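Long-range contacts in molybdopterin synthase catalytic subunit (Helicobacter pylori, PDB 3RPF), which probably converts precursor Z (cyclic pyranopterin phosphate) into molybdopterin, adding the two dithiolene sulfurs supplied by the small subunit MoaD: residues A[30-34]-A[95-101]; A[76-80]-A[111-115]; A[38-42]-A[85-89]; A[48-54]-A[120-126]. All coordinates share one frame; numbering follows the deposited sequence. Where two conformers were deposited one is given.

In the fold
After strand 5-9 and helix 14-27, strand 32-39 pairs at its start with strand 90-98 in contact 1, closing a long loop. Contact 3 joins the end of the same strand to the turn after strand 84-86, wholly within that loop. Strand 48-53 then meets strand 121-127 in contact 4, the widest closure, which crosses contacts 1 and 3. Contact 2 sets strand 74-82 against helix 101-118; it falls within the span of contact 4 and crosses contacts 1 and 3. Contacts 1 and 2 share the mixed sheet, and helix 101-118 follows strand 90-98. Contacts 3 and 4 meet at V40 and L49, where the two sheets approach. H80 and F115 pack on I121 of contact 4.

Contact 1 (A[30-34]-A[95-101]); sequences FGAFC and VSMGKNR. With SO4 (sulfate ion), chain E.
A32 and C34 carry the backbone pairing with G98 and S96, and the two strands run antiparallel at 174°. C34 and S96 exchange both N-H...O bonds. At the other end G31 N and A32 N both donate to G98 O, at 2.9 and 3.0 Å. This is a classic beta bulge, with G98 O gripped by two donors.

The aromatic contacts lie on the F30, F33 and M97 side. G98 CA sits over the centre of the F30 ring, 3.7 Å from its centroid, as a CH-pi contact. The selenium of selenomethionine M97 lies at the edges of both the F30 and F33 rings, two Met-aromatic contacts. M97 CG stands between the backbone N and carbonyl carbon (chi1 50°), and the extended chain beyond it runs beside F33. F33 CE1 packs on V95 CG2 at 3.6 Å.

Polar groups at the start of helix 101-118 hold a sulfate, probably from the crystallisation liquor. R101 NH2 reaches SO4 O4 at 3.0 Å, in the guanidinium plane. R101 NH1 forms a salt bridge with E113 of the second subunit. R101 N and N100 ND2 both donate to SO4 O1. N100 and R101 are predicted substrate-binding residues.

Strand 74-82 flanks strand 90-98. Helix 14-27 packs on F33 and M97, and helix 101-118 on C34 and S96. F33 and C34 also pair with a strand of the second subunit, extending the sheet.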
loop_
_atom_site.group_PDB
_atom_site.type_symbol
_atom_site.label_atom_id
_atom_site.label_comp_id
_atom_site.label_asym_id
_atom_site.label_seq_id
_atom_site.Cartn_x
_atom_site.Cartn_y
_atom_site.Cartn_z
ATOM N N PHE A 30 -6.694 -8.967 -12.387
ATOM C CA PHE A 30 -5.520 -8.413 -11.716
ATOM C C PHE A 30 -4.990 -9.309 -10.606
ATOM O O PHE A 30 -5.749 -10.054 -9.990
ATOM C CB PHE A 30 -5.846 -7.026 -11.119
ATOM C CG PHE A 30 -5.996 -5.942 -12.156
ATOM C CD1 PHE A 30 -5.507 -6.123 -13.441
ATOM C CD2 PHE A 30 -6.602 -4.734 -11.832
ATOM C CE1 PHE A 30 -5.637 -5.123 -14.400
ATOM C CE2 PHE A 30 -6.739 -3.727 -12.782
ATOM C CZ PHE A 30 -6.252 -3.919 -14.068
ATOM N N GLY A 31 -3.693 -9.205 -10.322
ATOM C CA GLY A 31 -3.060 -10.085 -9.347
ATOM C C GLY A 31 -2.511 -9.317 -8.166
ATOM O O GLY A 31 -2.074 -9.918 -7.181
ATOM N N ALA A 32 -2.512 -7.987 -8.270
ATOM C CA ALA A 32 -1.967 -7.133 -7.197
ATOM C C ALA A 32 -2.859 -5.941 -6.897
ATOM O O ALA A 32 -3.278 -5.207 -7.806
ATOM C CB ALA A 32 -0.556 -6.654 -7.539
ATOM N N PHE A 33 -3.111 -5.723 -5.610
ATOM C CA PHE A 33 -4.137 -4.764 -5.199
ATOM C C PHE A 33 -3.611 -3.994 -3.989
ATOM O O PHE A 33 -3.524 -4.556 -2.890
ATOM C CB PHE A 33 -5.410 -5.564 -4.878
ATOM C CG PHE A 33 -6.608 -4.734 -4.457
ATOM C CD1 PHE A 33 -7.421 -4.130 -5.400
ATOM C CD2 PHE A 33 -6.951 -4.620 -3.117
ATOM C CE1 PHE A 33 -8.544 -3.398 -5.009
ATOM C CE2 PHE A 33 -8.065 -3.903 -2.720
ATOM C CZ PHE A 33 -8.865 -3.285 -3.673
ATOM N N CYS A 34 -3.231 -2.725 -4.193
ATOM C CA CYS A 34 -2.718 -1.887 -3.108
ATOM C C CYS A 34 -3.700 -0.790 -2.723
ATOM O O CYS A 34 -4.149 -0.030 -3.580
ATOM C CB CYS A 34 -1.431 -1.201 -3.531
ATOM S SG CYS A 34 -0.280 -2.240 -4.430
ATOM N N VAL A 95 -6.396 3.437 -4.592
ATOM C CA VAL A 95 -6.059 2.068 -4.968
ATOM C C VAL A 95 -5.173 2.113 -6.187
ATOM O O VAL A 95 -5.366 2.937 -7.087
ATOM C CB VAL A 95 -7.326 1.258 -5.292
ATOM C CG1 VAL A 95 -8.107 1.939 -6.426
ATOM C CG2 VAL A 95 -6.977 -0.171 -5.658
ATOM N N SER A 96 -4.179 1.232 -6.196
ATOM C CA SER A 96 -3.314 1.044 -7.337
ATOM C C SER A 96 -3.338 -0.447 -7.530
ATOM O O SER A 96 -2.961 -1.192 -6.607
ATOM C CB SER A 96 -1.898 1.500 -6.990
ATOM O OG SER A 96 -0.990 1.169 -8.031
HETATM N N MSE A 97 -3.796 -0.907 -8.697
HETATM C CA MSE A 97 -3.906 -2.364 -8.908
HETATM C C MSE A 97 -3.522 -2.722 -10.327
HETATM O O MSE A 97 -3.634 -1.898 -11.235
HETATM C CB MSE A 97 -5.335 -2.841 -8.618
HETATM C CG MSE A 97 -6.414 -1.991 -9.345
HETATM SE SE MSE A 97 -8.259 -2.487 -8.912
HETATM C CE MSE A 97 -9.160 -0.766 -9.230
ATOM N N GLY A 98 -3.050 -3.947 -10.524
ATOM C CA GLY A 98 -2.709 -4.352 -11.857
ATOM C C GLY A 98 -2.361 -5.818 -11.934
ATOM O O GLY A 98 -2.541 -6.600 -10.982
ATOM N N LYS A 99 -1.839 -6.195 -13.084
ATOM C CA LYS A 99 -1.435 -7.557 -13.297
ATOM C C LYS A 99 -0.307 -7.933 -12.346
ATOM O O LYS A 99 -0.404 -8.956 -11.663
ATOM C CB LYS A 99 -1.024 -7.742 -14.761
ATOM C CG LYS A 99 -0.402 -9.093 -15.082
ATOM C CD LYS A 99 -0.292 -9.265 -16.607
ATOM C CE LYS A 99 0.821 -10.228 -16.982
ATOM N NZ LYS A 99 0.468 -11.088 -18.154
ATOM N N ASN A 100 0.738 -7.102 -12.292
ATOM C CA ASN A 100 1.952 -7.398 -11.522
ATOM C C ASN A 100 2.147 -6.445 -10.339
ATOM O O ASN A 100 1.758 -5.287 -10.406
ATOM C CB ASN A 100 3.177 -7.339 -12.431
ATOM C CG ASN A 100 3.200 -8.465 -13.447
ATOM O OD1 ASN A 100 2.973 -8.244 -14.639
ATOM N ND2 ASN A 100 3.475 -9.679 -12.981
ATOM N N ARG A 101 2.758 -6.920 -9.258
ATOM C CA ARG A 101 2.878 -6.068 -8.078
ATOM C C ARG A 101 3.889 -4.938 -8.263
ATOM O O ARG A 101 3.789 -3.904 -7.621
ATOM C CB ARG A 101 3.256 -6.881 -6.834
ATOM C CG ARG A 101 4.751 -6.959 -6.606
ATOM C CD ARG A 101 5.097 -7.687 -5.309
ATOM N NE ARG A 101 6.537 -7.654 -5.062
ATOM C CZ ARG A 101 7.413 -8.441 -5.681
ATOM N NH1 ARG A 101 8.708 -8.352 -5.401
ATOM N NH2 ARG A 101 6.998 -9.322 -6.583
HETATM S S SO4 E . 3.709 -10.535 -8.808
HETATM O O1 SO4 E . 4.323 -9.686 -9.825
HETATM O O2 SO4 E . 2.294 -10.201 -8.657
HETATM O O3 SO4 E . 3.844 -11.924 -9.235
HETATM O O4 SO4 E . 4.366 -10.348 -7.517
#

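Contact 2 (A[76-80]-A[111-115]); sequences LKMAH and FIEDF
Strand 76-80 and helix 111-115 run in roughly the same direction, with their axes 12.0 Å apart and crossing at -40°. This is alpha/beta packing of a helix on a mixed sheet, in the buried core of the MoaE fold. L76, M78 and H80, alternate residues of the strand, point toward the helix. F111 and F115, one turn apart, point back.

L76 meets F111 through one methyl. L76 CD2 lies over a face of the F111 ring, 4.3 Å from its centroid, as a CH-pi contact. Selenomethionine M78 serves both phenylalanines. Its CG stands between the backbone N and carbonyl carbon (chi1 69°), and the chain runs on extended at chi2 (163°). These two torsions place the selenium at the edge of F111, in the ring plane and 3.9 Å from F111 CZ. The same atom approaches F115 obliquely. Both are Met-aromatic contacts. A bend at chi3 turns the methyl beyond it to F115, with M78 CE 3.6 Å from F115 CE1.

F92 stacks on F115, and W65 meets F111 edge-to-face. H80 packs edge-to-face with F51, and its NE2 is hydrogen-bonded to G74 N of the Molybdopterin converting factor chain. H80 lies near K123, and F115 near K116, both predicted to bind substrate.

H80 and F115 meet rim to rim, with their planes 32° apart. H80 CD2 comes 3.5 Å from F115 CZ, near the plane of the phenylalanine ring.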
loop_
_atom_site.group_PDB
_atom_site.type_symbol
_atom_site.label_atom_id
_atom_site.label_comp_id
_atom_site.label_asym_id
_atom_site.label_seq_id
_atom_site.Cartn_x
_atom_site.Cartn_y
_atom_site.Cartn_z
ATOM N N LEU A 76 -5.282 3.261 -11.373
ATOM C CA LEU A 76 -5.117 4.093 -10.192
ATOM C C LEU A 76 -6.362 4.938 -10.027
ATOM O O LEU A 76 -6.727 5.698 -10.930
ATOM C CB LEU A 76 -3.887 4.980 -10.361
ATOM C CG LEU A 76 -3.562 5.949 -9.218
ATOM C CD1 LEU A 76 -3.209 5.194 -7.929
ATOM C CD2 LEU A 76 -2.417 6.875 -9.628
ATOM N N LYS A 77 -7.032 4.793 -8.887
ATOM C CA LYS A 77 -8.226 5.600 -8.603
ATOM C C LYS A 77 -8.190 6.106 -7.186
ATOM O O LYS A 77 -7.468 5.559 -6.337
ATOM C CB LYS A 77 -9.492 4.772 -8.819
ATOM C CG LYS A 77 -9.606 4.257 -10.248
ATOM C CD LYS A 77 -10.869 3.442 -10.443
ATOM C CE LYS A 77 -11.023 3.054 -11.911
ATOM N NZ LYS A 77 -12.310 2.343 -12.161
HETATM N N MSE A 78 -8.956 7.165 -6.924
HETATM C CA MSE A 78 -9.000 7.722 -5.586
HETATM C C MSE A 78 -10.366 8.318 -5.260
HETATM O O MSE A 78 -11.196 8.578 -6.154
HETATM C CB MSE A 78 -7.921 8.798 -5.430
HETATM C CG MSE A 78 -8.204 10.055 -6.265
HETATM SE SE MSE A 78 -7.143 11.592 -5.689
HETATM C CE MSE A 78 -8.157 12.031 -4.092
ATOM N N ALA A 79 -10.592 8.522 -3.968
ATOM C CA ALA A 79 -11.779 9.207 -3.487
ATOM C C ALA A 79 -11.331 10.061 -2.330
ATOM O O ALA A 79 -10.398 9.696 -1.617
ATOM C CB ALA A 79 -12.819 8.214 -3.016
ATOM N N HIS A 80 -11.992 11.195 -2.132
ATOM C CA HIS A 80 -11.622 12.082 -1.042
ATOM C C HIS A 80 -12.872 12.771 -0.530
ATOM O O HIS A 80 -13.783 13.062 -1.309
ATOM C CB HIS A 80 -10.590 13.116 -1.511
ATOM C CG HIS A 80 -9.809 13.733 -0.398
ATOM N ND1 HIS A 80 -10.373 14.574 0.538
ATOM C CD2 HIS A 80 -8.496 13.624 -0.053
ATOM C CE1 HIS A 80 -9.455 14.950 1.409
ATOM N NE2 HIS A 80 -8.307 14.387 1.070
ATOM N N PHE A 111 2.580 8.061 -6.084
ATOM C CA PHE A 111 1.346 8.842 -6.066
ATOM C C PHE A 111 1.058 9.454 -4.705
ATOM O O PHE A 111 0.785 10.651 -4.597
ATOM C CB PHE A 111 0.145 7.995 -6.469
ATOM C CG PHE A 111 -1.172 8.711 -6.300
ATOM C CD1 PHE A 111 -1.516 9.745 -7.159
ATOM C CD2 PHE A 111 -2.054 8.357 -5.299
ATOM C CE1 PHE A 111 -2.714 10.413 -7.029
ATOM C CE2 PHE A 111 -3.265 9.032 -5.155
ATOM C CZ PHE A 111 -3.588 10.065 -6.030
ATOM N N ILE A 112 1.095 8.633 -3.659
ATOM C CA ILE A 112 0.716 9.116 -2.333
ATOM C C ILE A 112 1.593 10.283 -1.900
ATOM O O ILE A 112 1.104 11.250 -1.312
ATOM C CB ILE A 112 0.740 7.977 -1.274
ATOM C CG1 ILE A 112 -0.248 6.884 -1.672
ATOM C CG2 ILE A 112 0.379 8.530 0.107
ATOM C CD1 ILE A 112 -0.198 5.644 -0.775
ATOM N N GLU A 113 2.884 10.204 -2.211
ATOM C CA GLU A 113 3.824 11.265 -1.848
ATOM C C GLU A 113 3.530 12.538 -2.643
ATOM O O GLU A 113 3.508 13.633 -2.085
ATOM C CB GLU A 113 5.266 10.803 -2.088
ATOM C CG GLU A 113 6.351 11.872 -1.863
ATOM C CD GLU A 113 6.543 12.252 -0.397
ATOM O OE1 GLU A 113 5.724 11.836 0.452
ATOM O OE2 GLU A 113 7.519 12.976 -0.091
ATOM N N ASP A 114 3.287 12.392 -3.941
ATOM C CA ASP A 114 2.947 13.547 -4.768
ATOM C C ASP A 114 1.637 14.165 -4.306
ATOM O O ASP A 114 1.506 15.390 -4.236
ATOM C CB ASP A 114 2.849 13.151 -6.234
ATOM C CG ASP A 114 2.929 14.356 -7.164
ATOM O OD1 ASP A 114 3.968 15.042 -7.128
ATOM O OD2 ASP A 114 1.971 14.620 -7.919
ATOM N N PHE A 115 0.670 13.312 -3.995
ATOM C CA PHE A 115 -0.629 13.764 -3.526
ATOM C C PHE A 115 -0.501 14.649 -2.283
ATOM O O PHE A 115 -1.032 15.760 -2.233
ATOM C CB PHE A 115 -1.528 12.563 -3.227
ATOM C CG PHE A 115 -2.850 12.940 -2.611
ATOM C CD1 PHE A 115 -3.943 13.200 -3.406
ATOM C CD2 PHE A 115 -2.987 13.044 -1.236
ATOM C CE1 PHE A 115 -5.160 13.562 -2.851
ATOM C CE2 PHE A 115 -4.207 13.407 -0.673
ATOM C CZ PHE A 115 -5.289 13.663 -1.491
#

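Contact 3 (A[38-42]-A[85-89]); sequences GIVRK and VLIGQ
V40 is the centre of this contact, and its backbone and side chain both face the 85-89 segment. Two nearly straight bonds fix the backbone. V40 N donates to Q89 O at 2.8 Å, nearly along the C=O axis, and G88 N donates to V40 O at the same length.

V40 CB packs on L86 O and Q89 O. V40 CG2 meets V85 CG1 at 3.8 Å. V40 CG1, the other methyl, meets I87 CD1 at 3.7 Å. V40 also touches L49 of strand 48-53, next to strand 84-86 in the same sheet. I87 CG1 lies anti to its carbonyl carbon (chi1 -70°), and chi2 (-46°) turns CD1 onto the backbone of 41-42. I87 CD1 lies 3.2 Å from R41 O and 3.4 Å from K42 CA.

The loose side is the K42 chain, which extends away and is exposed. L86 is exposed too, at the start of the type II turn L86-Q89. Q89 N donates to L86 O at 2.9 Å and closes that turn.

I39, V40 and R41 are predicted to bind substrate. R41 NE and K42 N are hydrogen-bonded to N29 of the second subunit. The paired backbone bonds at V40 fix the chain just before R41, and the partner subunit holds what follows. The loop is probably positioned from both sides for its predicted binding role.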
loop_
_atom_site.group_PDB
_atom_site.type_symbol
_atom_site.label_atom_id
_atom_site.label_comp_id
_atom_site.label_asym_id
_atom_site.label_seq_id
_atom_site.Cartn_x
_atom_site.Cartn_y
_atom_site.Cartn_z
ATOM N N GLY A 38 -6.754 6.987 4.498
ATOM C CA GLY A 38 -6.450 8.012 5.488
ATOM C C GLY A 38 -7.641 8.182 6.416
ATOM O O GLY A 38 -8.751 8.496 5.966
ATOM N N ILE A 39 -7.412 7.952 7.708
ATOM C CA ILE A 39 -8.474 7.926 8.699
ATOM C C ILE A 39 -8.274 9.076 9.658
ATOM O O ILE A 39 -7.165 9.300 10.127
ATOM C CB ILE A 39 -8.408 6.638 9.524
ATOM C CG1 ILE A 39 -8.609 5.419 8.626
ATOM C CG2 ILE A 39 -9.418 6.691 10.672
ATOM C CD1 ILE A 39 -8.145 4.123 9.262
ATOM N N VAL A 40 -9.341 9.820 9.948
ATOM C CA VAL A 40 -9.220 10.937 10.864
ATOM C C VAL A 40 -9.025 10.404 12.275
ATOM O O VAL A 40 -9.838 9.637 12.789
ATOM C CB VAL A 40 -10.454 11.859 10.790
ATOM C CG1 VAL A 40 -10.388 12.912 11.878
ATOM C CG2 VAL A 40 -10.551 12.514 9.406
ATOM N N ARG A 41 -7.936 10.802 12.912
ATOM C CA ARG A 41 -7.698 10.346 14.266
ATOM C C ARG A 41 -7.915 11.476 15.259
ATOM O O ARG A 41 -7.824 12.659 14.910
ATOM C CB ARG A 41 -6.298 9.753 14.402
ATOM C CG ARG A 41 -5.184 10.636 13.904
ATOM C CD ARG A 41 -3.829 9.968 14.135
ATOM N NE ARG A 41 -3.625 9.614 15.542
ATOM C CZ ARG A 41 -3.080 10.427 16.448
ATOM N NH1 ARG A 41 -2.683 11.647 16.100
ATOM N NH2 ARG A 41 -2.930 10.026 17.703
ATOM N N LYS A 42 -8.225 11.105 16.491
ATOM C CA LYS A 42 -8.410 12.080 17.547
ATOM C C LYS A 42 -7.055 12.606 17.985
ATOM O O LYS A 42 -6.201 11.847 18.454
ATOM C CB LYS A 42 -9.153 11.464 18.724
ATOM C CG LYS A 42 -9.194 12.366 19.950
ATOM C CD LYS A 42 -10.036 11.754 21.050
ATOM C CE LYS A 42 -9.901 12.531 22.352
ATOM N NZ LYS A 42 -10.798 11.991 23.419
ATOM N N VAL A 85 -15.409 15.603 8.323
ATOM C CA VAL A 85 -15.178 14.201 8.581
ATOM C C VAL A 85 -14.823 14.029 10.059
ATOM O O VAL A 85 -13.864 14.588 10.536
ATOM C CB VAL A 85 -14.064 13.667 7.689
ATOM C CG1 VAL A 85 -13.950 12.199 7.802
ATOM C CG2 VAL A 85 -14.276 14.100 6.271
ATOM N N LEU A 86 -15.600 13.241 10.769
ATOM C CA LEU A 86 -15.400 13.045 12.189
ATOM C C LEU A 86 -14.330 12.011 12.543
ATOM O O LEU A 86 -13.955 11.204 11.726
ATOM C CB LEU A 86 -16.721 12.700 12.865
ATOM C CG LEU A 86 -17.909 13.581 12.512
ATOM C CD1 LEU A 86 -19.143 13.122 13.222
ATOM C CD2 LEU A 86 -17.642 15.022 12.782
ATOM N N ILE A 87 -13.902 12.028 13.796
ATOM C CA ILE A 87 -12.874 11.135 14.285
ATOM C C ILE A 87 -13.327 9.725 14.040
ATOM O O ILE A 87 -14.460 9.398 14.261
ATOM C CB ILE A 87 -12.768 11.224 15.799
ATOM C CG1 ILE A 87 -12.174 12.551 16.243
ATOM C CG2 ILE A 87 -12.051 10.014 16.332
ATOM C CD1 ILE A 87 -10.983 12.948 15.483
ATOM N N GLY A 88 -12.414 8.890 13.585
ATOM C CA GLY A 88 -12.715 7.507 13.286
ATOM C C GLY A 88 -13.182 7.274 11.860
ATOM O O GLY A 88 -13.226 6.125 11.402
ATOM N N GLN A 89 -13.532 8.343 11.150
ATOM C CA GLN A 89 -14.030 8.221 9.779
ATOM C C GLN A 89 -12.922 8.449 8.753
ATOM O O GLN A 89 -11.916 9.103 9.050
ATOM C CB GLN A 89 -15.193 9.192 9.532
ATOM C CG GLN A 89 -16.368 9.000 10.481
ATOM C CD GLN A 89 -17.603 9.780 10.065
ATOM O OE1 GLN A 89 -17.516 10.929 9.617
ATOM N NE2 GLN A 89 -18.766 9.158 10.219
#

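Contact 4 (A[48-54]-A[120-126]); sequences GLSFDIY and PIWKYDL. With EDO (1,2-ethanediol), chain G.
F51 CG lies anti to the carbonyl carbon (chi1 -60°) and K123 CG anti to the backbone N (chi1 170°), which sets the two side chains beside each other on one face of the sheet. F51 CE1 lies 4.0 Å from K123 CD. F51 CD1 touches I121 CG2 at 3.9 Å. L49 CD1 packs on K123 CD.

S50 O lies at the edge of the Y124 ring, 3.4 Å from Y124 CD2. On this other face of the sheet a bond from Y124 OH to D52 OD2 is weak and doubtful. R131 forms a salt bridge with D52 OD1 and a cation-pi contact with Y124.

Strands 48-53 and 121-126 form the middle of the antiparallel sheet of the MoaE fold. S50 with Y124, and D52 with W122, are hydrogen-bonded pairs. K123, Y124 and D125 are predicted substrate-binding residues, and R137 forms a salt bridge with D125.

The pairing ends at Y54, where Y54 N donates to P120 O at 3.2 Å. Y54 CB packs on W122 CH2 at 3.8 Å. Beyond them lies the Molybdopterin converting factor chain: its F8 stacks on Y54, and its P69 O accepts from W122 NE1.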
loop_
_atom_site.group_PDB
_atom_site.type_symbol
_atom_site.label_atom_id
_atom_site.label_comp_id
_atom_site.label_asym_id
_atom_site.label_seq_id
_atom_site.Cartn_x
_atom_site.Cartn_y
_atom_site.Cartn_z
ATOM N N GLY A 48 -12.939 16.440 14.631
ATOM C CA GLY A 48 -12.657 15.822 13.342
ATOM C C GLY A 48 -11.956 16.827 12.450
ATOM O O GLY A 48 -11.386 17.810 12.941
ATOM N N LEU A 49 -11.989 16.590 11.142
ATOM C CA LEU A 49 -11.353 17.496 10.212
ATOM C C LEU A 49 -12.380 17.953 9.193
ATOM O O LEU A 49 -13.456 17.360 9.068
ATOM C CB LEU A 49 -10.193 16.814 9.489
ATOM C CG LEU A 49 -9.063 16.157 10.285
ATOM C CD1 LEU A 49 -8.164 15.347 9.351
ATOM C CD2 LEU A 49 -8.242 17.177 11.073
ATOM N N SER A 50 -12.039 19.005 8.459
ATOM C CA SER A 50 -12.893 19.483 7.380
ATOM C C SER A 50 -12.015 19.822 6.185
ATOM O O SER A 50 -10.868 20.251 6.349
ATOM C CB SER A 50 -13.701 20.695 7.815
ATOM O OG SER A 50 -14.688 20.998 6.844
ATOM N N PHE A 51 -12.529 19.604 4.980
ATOM C CA PHE A 51 -11.718 19.822 3.786
ATOM C C PHE A 51 -12.387 20.772 2.777
ATOM O O PHE A 51 -13.603 20.706 2.565
ATOM C CB PHE A 51 -11.403 18.489 3.109
ATOM C CG PHE A 51 -10.625 17.518 3.980
ATOM C CD1 PHE A 51 -9.235 17.535 4.004
ATOM C CD2 PHE A 51 -11.288 16.589 4.756
ATOM C CE1 PHE A 51 -8.512 16.640 4.802
ATOM C CE2 PHE A 51 -10.570 15.677 5.560
ATOM C CZ PHE A 51 -9.187 15.711 5.577
ATOM N N ASP A 52 -11.595 21.665 2.182
ATOM C CA ASP A 52 -11.998 22.360 0.953
ATOM C C ASP A 52 -11.216 21.776 -0.225
ATOM O O ASP A 52 -10.038 21.425 -0.083
ATOM C CB ASP A 52 -11.706 23.853 1.031
ATOM C CG ASP A 52 -12.588 24.584 2.028
ATOM O OD1 ASP A 52 -13.691 24.087 2.368
ATOM O OD2 ASP A 52 -12.164 25.674 2.473
ATOM N N ILE A 53 -11.857 21.690 -1.389
ATOM C CA ILE A 53 -11.215 21.136 -2.579
ATOM C C ILE A 53 -11.355 22.049 -3.795
ATOM O O ILE A 53 -12.462 22.521 -4.097
ATOM C CB ILE A 53 -11.799 19.757 -2.936
ATOM C CG1 ILE A 53 -11.562 18.756 -1.800
ATOM C CG2 ILE A 53 -11.176 19.233 -4.234
ATOM C CD1 ILE A 53 -12.056 17.363 -2.109
ATOM N N TYR A 54 -10.247 22.314 -4.492
ATOM C CA TYR A 54 -10.315 23.017 -5.798
ATOM C C TYR A 54 -10.629 21.953 -6.850
ATOM O O TYR A 54 -9.723 21.295 -7.369
ATOM C CB TYR A 54 -8.974 23.688 -6.101
ATOM C CG TYR A 54 -8.909 24.595 -7.334
ATOM C CD1 TYR A 54 -7.811 25.428 -7.539
ATOM C CD2 TYR A 54 -9.921 24.613 -8.286
ATOM C CE1 TYR A 54 -7.721 26.243 -8.643
ATOM C CE2 TYR A 54 -9.838 25.434 -9.407
ATOM C CZ TYR A 54 -8.734 26.244 -9.576
ATOM O OH TYR A 54 -8.637 27.067 -10.677
ATOM N N PRO A 120 -4.556 19.977 -4.680
ATOM C CA PRO A 120 -5.135 21.250 -4.228
ATOM C C PRO A 120 -6.276 20.973 -3.266
ATOM O O PRO A 120 -7.441 20.991 -3.663
ATOM C CB PRO A 120 -5.642 21.876 -5.523
ATOM C CG PRO A 120 -5.985 20.683 -6.410
ATOM C CD PRO A 120 -4.964 19.620 -6.053
ATOM N N ILE A 121 -5.924 20.664 -2.018
ATOM C CA ILE A 121 -6.898 20.377 -0.970
ATOM C C ILE A 121 -6.447 21.057 0.318
ATOM O O ILE A 121 -5.254 21.045 0.634
ATOM C CB ILE A 121 -7.023 18.867 -0.717
ATOM C CG1 ILE A 121 -7.527 18.145 -1.978
ATOM C CG2 ILE A 121 -7.936 18.608 0.468
ATOM C CD1 ILE A 121 -7.596 16.602 -1.828
ATOM N N TRP A 122 -7.390 21.660 1.051
ATOM C CA TRP A 122 -7.060 22.406 2.272
ATOM C C TRP A 122 -7.717 21.785 3.494
ATOM O O TRP A 122 -8.900 21.445 3.477
ATOM C CB TRP A 122 -7.437 23.890 2.140
ATOM C CG TRP A 122 -6.660 24.538 1.045
ATOM C CD1 TRP A 122 -5.436 25.124 1.143
ATOM C CD2 TRP A 122 -7.027 24.598 -0.335
ATOM N NE1 TRP A 122 -5.015 25.548 -0.097
ATOM C CE2 TRP A 122 -5.978 25.234 -1.020
ATOM C CE3 TRP A 122 -8.138 24.162 -1.059
ATOM C CZ2 TRP A 122 -6.018 25.465 -2.397
ATOM C CZ3 TRP A 122 -8.175 24.393 -2.422
ATOM C CH2 TRP A 122 -7.125 25.044 -3.073
ATOM N N LYS A 123 -6.938 21.631 4.554
ATOM C CA LYS A 123 -7.389 20.908 5.735
ATOM C C LYS A 123 -7.564 21.843 6.914
ATOM O O LYS A 123 -6.738 22.729 7.133
ATOM C CB LYS A 123 -6.388 19.807 6.105
ATOM C CG LYS A 123 -6.655 19.149 7.451
ATOM C CD LYS A 123 -5.917 17.800 7.588
ATOM C CE LYS A 123 -4.443 18.003 7.865
ATOM N NZ LYS A 123 -3.712 16.691 7.961
ATOM N N TYR A 124 -8.631 21.616 7.676
ATOM C CA TYR A 124 -8.920 22.370 8.887
ATOM C C TYR A 124 -9.193 21.399 10.030
ATOM O O TYR A 124 -9.871 20.382 9.839
ATOM C CB TYR A 124 -10.169 23.217 8.688
ATOM C CG TYR A 124 -10.136 24.141 7.487
ATOM C CD1 TYR A 124 -9.884 25.500 7.641
ATOM C CD2 TYR A 124 -10.377 23.661 6.210
ATOM C CE1 TYR A 124 -9.869 26.362 6.542
ATOM C CE2 TYR A 124 -10.363 24.510 5.102
ATOM C CZ TYR A 124 -10.105 25.854 5.277
ATOM O OH TYR A 124 -10.090 26.692 4.181
ATOM N N ASP A 125 -8.698 21.714 11.216
ATOM C CA ASP A 125 -9.075 21.002 12.430
ATOM C C ASP A 125 -10.479 21.461 12.837
ATOM O O ASP A 125 -10.768 22.634 12.776
ATOM C CB ASP A 125 -8.088 21.322 13.551
ATOM C CG ASP A 125 -6.714 20.716 13.323
ATOM O OD1 ASP A 125 -6.649 19.569 12.881
ATOM O OD2 ASP A 125 -5.699 21.388 13.583
ATOM N N LEU A 126 -11.348 20.555 13.256
ATOM C CA LEU A 126 -12.650 20.961 13.758
ATOM C C LEU A 126 -12.560 21.039 15.280
ATOM O O LEU A 126 -12.456 20.026 15.938
ATOM C CB LEU A 126 -13.716 19.941 13.383
ATOM C CG LEU A 126 -14.357 20.062 12.013
ATOM C CD1 LEU A 126 -15.565 19.173 11.855
ATOM C CD2 LEU A 126 -14.685 21.487 11.733
HETATM C C1 EDO G . -14.701 23.744 -7.225
HETATM O O1 EDO G . -13.579 24.157 -6.441
HETATM C C2 EDO G . -14.580 24.383 -8.601
HETATM O O2 EDO G . -13.305 24.043 -9.164
#